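Local coordinates for Ice-binding protein (PDB 5UYT) that probably binds ice crystals and limits their growth, as an antifreeze protein made by an Antarctic bacterium and built around two right-handed beta-helical domains, at residues Gly388-Asn393 / Gly407-Phe412; Glu151-Leu156 / Asn170-Leu175; Asn321-Leu326 / Asn349-Leu354. One frame throughout, in Å; residues are numbered along the deposited sequence.

Interaction 1 (Gly388-Asn393 / Gly407-Phe412)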
loop_
_atom_site.group_PDB
_atom_site.type_symbol
_atom_site.label_atom_id
_atom_site.label_comp_id
_atom_site.label_asym_id
_atom_site.label_seq_id
_atom_site.Cartn_x
_atom_site.Cartn_y
_atom_site.Cartn_z
ATOM N N GLY A 388 -22.147 16.439 -1.879
ATOM C CA GLY A 388 -21.312 17.187 -2.795
ATOM C C GLY A 388 -21.550 16.736 -4.222
ATOM O O GLY A 388 -21.878 15.575 -4.464
ATOM N N ALA A 389 -21.404 17.675 -5.143
ATOM C CA ALA A 389 -21.665 17.417 -6.550
ATOM C C ALA A 389 -20.627 16.426 -7.071
ATOM O O ALA A 389 -19.473 16.391 -6.590
ATOM C CB ALA A 389 -21.618 18.709 -7.340
ATOM N N VAL A 390 -21.034 15.614 -8.039
ATOM C CA VAL A 390 -20.104 14.675 -8.629
ATOM C C VAL A 390 -19.930 15.053 -10.099
ATOM O O VAL A 390 -20.929 15.320 -10.799
ATOM C CB VAL A 390 -20.625 13.221 -8.497
ATOM C CG1 VAL A 390 -19.714 12.213 -9.208
ATOM C CG2 VAL A 390 -20.835 12.862 -7.022
ATOM N N ILE A 391 -18.678 15.087 -10.554
ATOM C CA ILE A 391 -18.398 15.267 -11.990
ATOM C C ILE A 391 -17.518 14.123 -12.448
ATOM O O ILE A 391 -16.479 13.848 -11.820
ATOM C CB ILE A 391 -17.662 16.595 -12.268
ATOM C CG1 ILE A 391 -18.498 17.760 -11.778
ATOM C CG2 ILE A 391 -17.343 16.735 -13.778
ATOM C CD1 ILE A 391 -17.753 19.094 -11.838
ATOM N N ILE A 392 -17.911 13.460 -13.533
ATOM C CA ILE A 392 -17.089 12.395 -14.100
ATOM C C ILE A 392 -16.813 12.805 -15.539
ATOM O O ILE A 392 -17.724 12.875 -16.384
ATOM C CB ILE A 392 -17.750 11.010 -14.052
ATOM C CG1 ILE A 392 -18.402 10.755 -12.682
ATOM C CG2 ILE A 392 -16.692 9.943 -14.371
ATOM C CD1 ILE A 392 -19.110 9.427 -12.562
ATOM N N ASN A 393 -15.552 13.160 -15.772
ATOM C CA ASN A 393 -15.149 13.846 -17.019
ATOM C C ASN A 393 -14.875 12.942 -18.194
ATOM O O ASN A 393 -14.855 11.716 -18.062
ATOM C CB ASN A 393 -13.899 14.741 -16.704
ATOM C CG ASN A 393 -14.265 15.997 -15.901
ATOM O OD1 ASN A 393 -14.884 16.943 -16.449
ATOM N ND2 ASN A 393 -13.942 16.003 -14.593
ATOM N N GLY A 407 -26.352 15.106 -3.833
ATOM C CA GLY A 407 -25.541 15.853 -4.745
ATOM C C GLY A 407 -25.857 15.431 -6.146
ATOM O O GLY A 407 -26.048 14.240 -6.439
ATOM N N GLY A 408 -25.891 16.415 -7.021
ATOM C CA GLY A 408 -26.072 16.133 -8.438
ATOM C C GLY A 408 -24.866 15.439 -9.029
ATOM O O GLY A 408 -23.756 15.481 -8.463
ATOM N N ILE A 409 -25.078 14.772 -10.156
ATOM C CA ILE A 409 -23.997 14.021 -10.809
ATOM C C ILE A 409 -24.037 14.355 -12.297
ATOM O O ILE A 409 -25.110 14.268 -12.928
ATOM C CB ILE A 409 -24.150 12.476 -10.649
ATOM C CG1 ILE A 409 -24.143 12.041 -9.165
ATOM C CG2 ILE A 409 -23.059 11.725 -11.429
ATOM C CD1 ILE A 409 -24.389 10.531 -9.017
ATOM N N SER A 410 -22.877 14.726 -12.848
ATOM C CA SER A 410 -22.777 15.062 -14.258
ATOM C C SER A 410 -21.694 14.196 -14.846
ATOM O O SER A 410 -20.578 14.171 -14.305
ATOM C CB SER A 410 -22.427 16.538 -14.457
ATOM O OG SER A 410 -23.361 17.367 -13.776
ATOM N N THR A 411 -22.020 13.481 -15.923
ATOM C CA THR A 411 -21.054 12.595 -16.552
ATOM C C THR A 411 -20.870 13.028 -18.007
ATOM O O THR A 411 -21.823 13.564 -18.639
ATOM C CB THR A 411 -21.499 11.102 -16.506
ATOM O OG1 THR A 411 -22.755 10.939 -17.197
ATOM C CG2 THR A 411 -21.729 10.688 -15.011
ATOM N N PHE A 412 -19.674 12.760 -18.544
ATOM C CA PHE A 412 -19.320 13.204 -19.884
ATOM C C PHE A 412 -18.575 12.070 -20.610
ATOM O O PHE A 412 -17.399 11.820 -20.310
ATOM C CB PHE A 412 -18.422 14.467 -19.794
ATOM C CG PHE A 412 -19.111 15.651 -19.183
ATOM C CD1 PHE A 412 -19.819 16.558 -19.975
ATOM C CD2 PHE A 412 -19.058 15.881 -17.817
ATOM C CE1 PHE A 412 -20.476 17.665 -19.419
ATOM C CE2 PHE A 412 -19.725 16.970 -17.255
ATOM C CZ PHE A 412 -20.435 17.877 -18.051
HETATM O O HOH W 1 -22.346 17.675 -11.040
#
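Val390 to Ile392 and Ile409 to Phe412 run parallel, their strand axes 4.7 Å apart and 6° from alignment, with backbone hydrogen bonds passing alternately from one strand to the other. Val390 O accepts Ser410 N at 2.9 Å and also a water proton; the same water bonds to Ser410 OG, so this carbonyl is held by two donors beside the serine. At the far end Phe412 N reaches Ile392 O in a weak bond, bent to 130° at the hydrogen.

On the buried face Val390 and Ile409 lie side by side and point the same way. CG1 of Ile409 reaches Val390 CB at 3.8 Å, while its CG2 comes to 4.0 Å from Val390 CG1, so both branches of the isoleucine touch the valine. An alanine in place of Ile409 would lose CG1, CG2 and CD1 and would probably leave a gap beside Val390 and in the packing against Ile226 and Leu233. Ile392 repeats the pattern with Thr411, although the contact of its CD1 with Thr411 CG2 is less certain because Ile392 has a second conformer; Thr411 OG1 bonds to Asn235. On the other face, Phe412 has CG beside its own backbone N (chi1 -64°), and its ring presents an edge to Ile392 O, CD2 being the nearest ring atom at 3.6 Å. Ile391 CG2 approaches the same ring obliquely, 4.2 Å from Phe412 CE2.

Strand 371-373 continues the sheet beyond 390-392, bonded to Ala389, Ile391 and Asn393, and strand 233-236 continues it beyond 409-412. Beneath the buried face, strand 397-404 meets Val390 and Ile392, and strand 224-228 meets Ile392 and Ile409, as expected for side chains filling the interior of a beta-helix.

Interaction 2 (Glu151-Leu156 / Asn170-Leu175)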
loop_
_atom_site.group_PDB
_atom_site.type_symbol
_atom_site.label_atom_id
_atom_site.label_comp_id
_atom_site.label_asym_id
_atom_site.label_seq_id
_atom_site.Cartn_x
_atom_site.Cartn_y
_atom_site.Cartn_z
ATOM N N GLU A 151 27.983 -5.154 12.440
ATOM C CA GLU A 151 28.640 -4.453 13.561
ATOM C C GLU A 151 29.316 -3.182 13.060
ATOM O O GLU A 151 30.546 -3.014 13.194
ATOM C CB GLU A 151 29.689 -5.342 14.248
ATOM C CG GLU A 151 29.207 -6.727 14.647
ATOM C CD GLU A 151 28.081 -6.699 15.657
ATOM O OE1 GLU A 151 27.992 -5.718 16.427
ATOM O OE2 GLU A 151 27.288 -7.668 15.663
ATOM N N GLY A 152 28.525 -2.293 12.474
ATOM C CA GLY A 152 29.073 -1.046 11.943
ATOM C C GLY A 152 28.110 -0.376 10.984
ATOM O O GLY A 152 27.014 -0.892 10.723
ATOM N N LEU A 153 28.524 0.772 10.454
ATOM C CA LEU A 153 27.655 1.556 9.544
ATOM C C LEU A 153 27.154 0.741 8.334
ATOM O O LEU A 153 27.958 0.087 7.655
ATOM C CB LEU A 153 28.426 2.799 9.054
ATOM C CG LEU A 153 27.792 3.624 7.926
ATOM C CD1 LEU A 153 26.566 4.373 8.429
ATOM C CD2 LEU A 153 28.803 4.593 7.310
ATOM N N VAL A 154 25.840 0.784 8.076
ATOM C CA VAL A 154 25.265 0.215 6.865
ATOM C C VAL A 154 25.077 1.381 5.894
ATOM O O VAL A 154 24.345 2.329 6.197
ATOM C CB VAL A 154 23.921 -0.505 7.120
ATOM C CG1 VAL A 154 23.337 -1.014 5.801
ATOM C CG2 VAL A 154 24.111 -1.665 8.085
ATOM N N ASP A 155 25.764 1.333 4.752
ATOM C CA ASP A 155 25.606 2.397 3.741
ATOM C C ASP A 155 25.407 1.776 2.367
ATOM O O ASP A 155 26.349 1.196 1.794
ATOM C CB ASP A 155 26.815 3.349 3.739
ATOM C CG ASP A 155 26.513 4.661 3.019
ATOM O OD1 ASP A 155 26.111 4.610 1.837
ATOM O OD2 ASP A 155 26.705 5.739 3.622
ATOM N N LEU A 156 24.184 1.869 1.856
ATOM C CA LEU A 156 23.882 1.299 0.555
ATOM C C LEU A 156 23.852 2.378 -0.507
ATOM O O LEU A 156 23.087 3.348 -0.392
ATOM C CB LEU A 156 22.575 0.479 0.596
ATOM C CG LEU A 156 22.579 -0.599 1.695
ATOM C CD1 LEU A 156 21.333 -1.460 1.533
ATOM C CD2 LEU A 156 23.823 -1.485 1.627
ATOM N N ASN A 170 24.414 -0.956 17.057
ATOM C CA ASN A 170 25.097 0.251 17.533
ATOM C C ASN A 170 25.755 1.001 16.386
ATOM O O ASN A 170 26.906 1.432 16.486
ATOM C CB ASN A 170 26.102 -0.075 18.639
ATOM C CG ASN A 170 25.433 -0.712 19.832
ATOM O OD1 ASN A 170 25.909 -1.704 20.344
ATOM N ND2 ASN A 170 24.305 -0.158 20.259
ATOM N N ALA A 171 24.999 1.140 15.291
ATOM C CA ALA A 171 25.438 1.901 14.117
ATOM C C ALA A 171 24.264 2.475 13.339
ATOM O O ALA A 171 23.124 2.038 13.514
ATOM C CB ALA A 171 26.281 1.023 13.194
ATOM N N ALA A 172 24.556 3.454 12.484
ATOM C CA ALA A 172 23.531 4.079 11.629
ATOM C C ALA A 172 23.295 3.271 10.349
ATOM O O ALA A 172 24.085 2.373 9.997
ATOM C CB ALA A 172 23.926 5.523 11.300
ATOM N N ILE A 173 22.189 3.579 9.679
ATOM C CA ILE A 173 21.881 3.027 8.371
ATOM C C ILE A 173 21.601 4.181 7.420
ATOM O O ILE A 173 20.819 5.079 7.745
ATOM C CB ILE A 173 20.651 2.082 8.415
ATOM C CG1 ILE A 173 20.884 0.968 9.450
ATOM C CG2 ILE A 173 20.372 1.499 7.008
ATOM C CD1 ILE A 173 19.686 0.049 9.654
ATOM N N VAL A 174 22.225 4.149 6.248
ATOM C CA VAL A 174 22.065 5.207 5.268
ATOM C C VAL A 174 21.709 4.516 3.942
ATOM O O VAL A 174 22.496 3.696 3.432
ATOM C CB VAL A 174 23.352 6.058 5.097
ATOM C CG1 VAL A 174 23.130 7.140 4.037
ATOM C CG2 VAL A 174 23.808 6.683 6.424
ATOM N N LEU A 175 20.539 4.861 3.399
ATOM C CA LEU A 175 20.057 4.287 2.152
ATOM C C LEU A 175 19.981 5.405 1.139
ATOM O O LEU A 175 19.160 6.308 1.261
ATOM C CB LEU A 175 18.677 3.630 2.352
ATOM C CG LEU A 175 18.576 2.540 3.435
ATOM C CD1 LEU A 175 17.188 1.921 3.369
ATOM C CD2 LEU A 175 19.663 1.476 3.302
#
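Leu153 turns its CG anti to the backbone N (chi1 170°), and a second torsion of 71° places CD1 against Ala172, 3.6 Å from Ala172 O. The same methyl touches Ala172 CB and Val174 CG2, each at 4.1 Å, so one branch of an exposed leucine touches two residues of 170-175. Asp155 also holds CG anti to its backbone N (chi1 -163°), which puts CG beside Val174. Of the carboxylate oxygens, OD2 lies 3.7 Å from Val174 CB and near both of its methyls, while OD1 is hydrogen-bonded to Gln176, the residue that follows the second strand.

On the buried face, matched residues lie side by side and point the same way. Val154 CG1 meets Ile173 CG2 at 4.1 Å. Farther along, Leu156 CD1 meets Leu175 CD2 at 3.8 Å. Leu156 CG and CB are close to that same methyl. Ala168 of strand 165-168 touches both Val154 and Ile173 from within. The backbones of 154-156 and 173-175 are joined as parallel strands: Val154 N bonds to Ala172 O, Val174 N returns to Val154 O at 2.8 Å, and Leu156 N donates to Val174 O.

The chemistry differs from one face to the other. Inside, branched aliphatic side chains of successive coils line up side by side, as is usual in beta-helices. Outside, the carboxylate of Asp155 borders hydrocarbon and finds its polar partner in Gln176, which is likely to fix its orientation while Leu153 and Val174 form an apolar patch beside it.

Interaction 3 (Asn321-Leu326 / Asn349-Leu354)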
loop_
_atom_site.group_PDB
_atom_site.type_symbol
_atom_site.label_atom_id
_atom_site.label_comp_id
_atom_site.label_asym_id
_atom_site.label_seq_id
_atom_site.Cartn_x
_atom_site.Cartn_y
_atom_site.Cartn_z
ATOM N N ASN A 321 -3.014 12.057 -7.830
ATOM C CA ASN A 321 -2.129 12.463 -8.926
ATOM C C ASN A 321 -1.524 11.190 -9.469
ATOM O O ASN A 321 -0.763 10.502 -8.743
ATOM C CB ASN A 321 -0.997 13.404 -8.449
ATOM C CG ASN A 321 -0.146 13.958 -9.619
ATOM O OD1 ASN A 321 0.047 13.308 -10.665
ATOM N ND2 ASN A 321 0.366 15.192 -9.449
ATOM N N GLY A 322 -1.866 10.846 -10.710
ATOM C CA GLY A 322 -1.257 9.671 -11.297
ATOM C C GLY A 322 -1.851 8.419 -10.664
ATOM O O GLY A 322 -3.063 8.326 -10.485
ATOM N N LYS A 323 -0.969 7.487 -10.311
ATOM C CA LYS A 323 -1.405 6.146 -9.965
ATOM C C LYS A 323 -1.355 5.829 -8.479
ATOM O O LYS A 323 -0.364 6.163 -7.800
ATOM C CB LYS A 323 -0.488 5.142 -10.677
ATOM C CG LYS A 323 -0.858 3.670 -10.384
ATOM C CD LYS A 323 -0.136 2.636 -11.236
ATOM C CE LYS A 323 1.365 2.688 -11.081
ATOM N NZ LYS A 323 2.028 1.560 -11.829
ATOM N N VAL A 324 -2.404 5.154 -8.007
ATOM C CA VAL A 324 -2.360 4.420 -6.737
ATOM C C VAL A 324 -2.625 2.942 -7.056
ATOM O O VAL A 324 -3.496 2.636 -7.865
ATOM C CB VAL A 324 -3.360 5.001 -5.693
ATOM C CG1 VAL A 324 -4.814 4.894 -6.169
ATOM C CG2 VAL A 324 -3.164 4.354 -4.317
ATOM N N THR A 325 -1.877 2.045 -6.397
ATOM C CA THR A 325 -2.031 0.613 -6.595
ATOM C C THR A 325 -2.493 -0.051 -5.314
ATOM O O THR A 325 -2.040 0.326 -4.196
ATOM C CB THR A 325 -0.693 0.004 -7.035
ATOM O OG1 THR A 325 -0.284 0.582 -8.283
ATOM C CG2 THR A 325 -0.797 -1.539 -7.162
ATOM N N LEU A 326 -3.434 -0.989 -5.471
ATOM C CA LEU A 326 -3.966 -1.776 -4.357
ATOM C C LEU A 326 -3.466 -3.208 -4.492
ATOM O O LEU A 326 -3.735 -3.875 -5.478
ATOM C CB LEU A 326 -5.510 -1.679 -4.331
ATOM C CG LEU A 326 -5.978 -0.203 -4.355
ATOM C CD1 LEU A 326 -7.507 -0.219 -4.452
ATOM C CD2 LEU A 326 -5.519 0.566 -3.089
ATOM N N ASN A 349 -5.621 11.477 -16.546
ATOM C CA ASN A 349 -4.859 10.215 -16.662
ATOM C C ASN A 349 -4.565 9.570 -15.304
ATOM O O ASN A 349 -3.694 8.678 -15.235
ATOM C CB ASN A 349 -3.485 10.438 -17.346
ATOM C CG ASN A 349 -3.538 10.605 -18.858
ATOM O OD1 ASN A 349 -2.580 11.194 -19.472
ATOM N ND2 ASN A 349 -4.531 10.043 -19.486
ATOM N N ALA A 350 -5.277 9.968 -14.240
ATOM C CA ALA A 350 -5.042 9.296 -12.950
ATOM C C ALA A 350 -5.528 7.837 -13.047
ATOM O O ALA A 350 -6.315 7.495 -13.942
ATOM C CB ALA A 350 -5.743 10.039 -11.797
ATOM N N SER A 351 -5.068 6.972 -12.129
ATOM C CA SER A 351 -5.462 5.576 -12.213
ATOM C C SER A 351 -5.452 4.915 -10.864
ATOM O O SER A 351 -4.686 5.311 -9.966
ATOM C CB SER A 351 -4.600 4.767 -13.238
ATOM O OG SER A 351 -3.201 4.759 -12.895
ATOM N N VAL A 352 -6.303 3.907 -10.749
ATOM C CA VAL A 352 -6.295 2.978 -9.616
ATOM C C VAL A 352 -5.950 1.636 -10.243
ATOM O O VAL A 352 -6.667 1.171 -11.140
ATOM C CB VAL A 352 -7.683 2.920 -8.936
ATOM C CG1 VAL A 352 -7.692 1.907 -7.777
ATOM C CG2 VAL A 352 -8.103 4.329 -8.474
ATOM N N GLU A 353 -4.851 1.000 -9.804
ATOM C CA GLU A 353 -4.498 -0.296 -10.344
ATOM C C GLU A 353 -4.531 -1.355 -9.256
ATOM O O GLU A 353 -4.365 -1.036 -8.081
ATOM C CB GLU A 353 -3.118 -0.237 -11.035
ATOM C CG GLU A 353 -3.116 0.814 -12.158
ATOM C CD GLU A 353 -3.972 0.480 -13.383
ATOM O OE1 GLU A 353 -4.354 -0.705 -13.561
ATOM O OE2 GLU A 353 -4.241 1.422 -14.213
ATOM N N LEU A 354 -4.793 -2.589 -9.667
ATOM C CA LEU A 354 -4.967 -3.695 -8.732
ATOM C C LEU A 354 -3.923 -4.751 -9.056
ATOM O O LEU A 354 -3.734 -5.125 -10.247
ATOM C CB LEU A 354 -6.379 -4.286 -8.899
ATOM C CG LEU A 354 -7.519 -3.260 -8.766
ATOM C CD1 LEU A 354 -8.892 -3.906 -8.954
ATOM C CD2 LEU A 354 -7.514 -2.544 -7.431
#
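Glu353 and Leu326 bury the largest areas in this contact, with Ser351 next. Glu353 works through its aliphatic part: CG lies 3.6 Å from Lys323 CD, and the two side chains cross at about a right angle. A bend at its second torsion (chi2 -69°) carries the carboxyl carbon off from the lysine, and the charged ends stay apart, Lys323 NZ being 6.7 Å from Glu353 OE2. Any attraction between them would act only at long range; OE1 has a long, weak ion pair with Lys380. The Glu353 backbone is gripped more closely, its N bonded to Val324 O and its O accepting Leu326 N at 2.8 Å.

Leu326 lies beside Leu354, pointing the same way, on the face opposite Glu353. Its CD1 meets Leu354 CD2 at 3.8 Å and Val352 CG1 at 4.0 Å, touching two side chains that are two residues apart on the other strand. Val363 and Trp365, of the later strand 363-367, touch Leu326 and Val352 respectively.

Ser351 holds OG between its backbone N and carbonyl carbon (chi1 61°), against the lysine stem: the hydroxyl oxygen is 3.5 Å from Lys323 CB, a plain van der Waals contact. Its N bonds to Gly322 O at 2.9 Å, the donor standing about 50° out of the carbonyl plane, where the strands begin to pair; Ser351 O then accepts Val324 N.

Parallel strands one turn apart, with aliphatic residues such as Leu326 and Leu354 lined up side by side on one face and polar ones such as Lys323, Ser351 and Glu353 on the other, are characteristic of the right-handed beta-helix of this ice-binding protein.

How the interactions relate
From the N terminus the chain first closes interaction 2, where 170-175 returns beside 151-156 after 13 residues, within the first ice-binding-like region. It then crosses into the second such region, where interaction 3 closes a longer loop of 22 residues between 321-326 and 349-354. Interaction 1 follows, again with 13 residues between 388-393 and 407-412. The three loops are in series; none nests in or crosses another. Interactions 3 and 1 join coils of the same beta-helix, their nearest atoms about 9 Å apart. Interaction 2 lies on the opposite side of the chain's centre from interaction 1, about 52 Å away between centres.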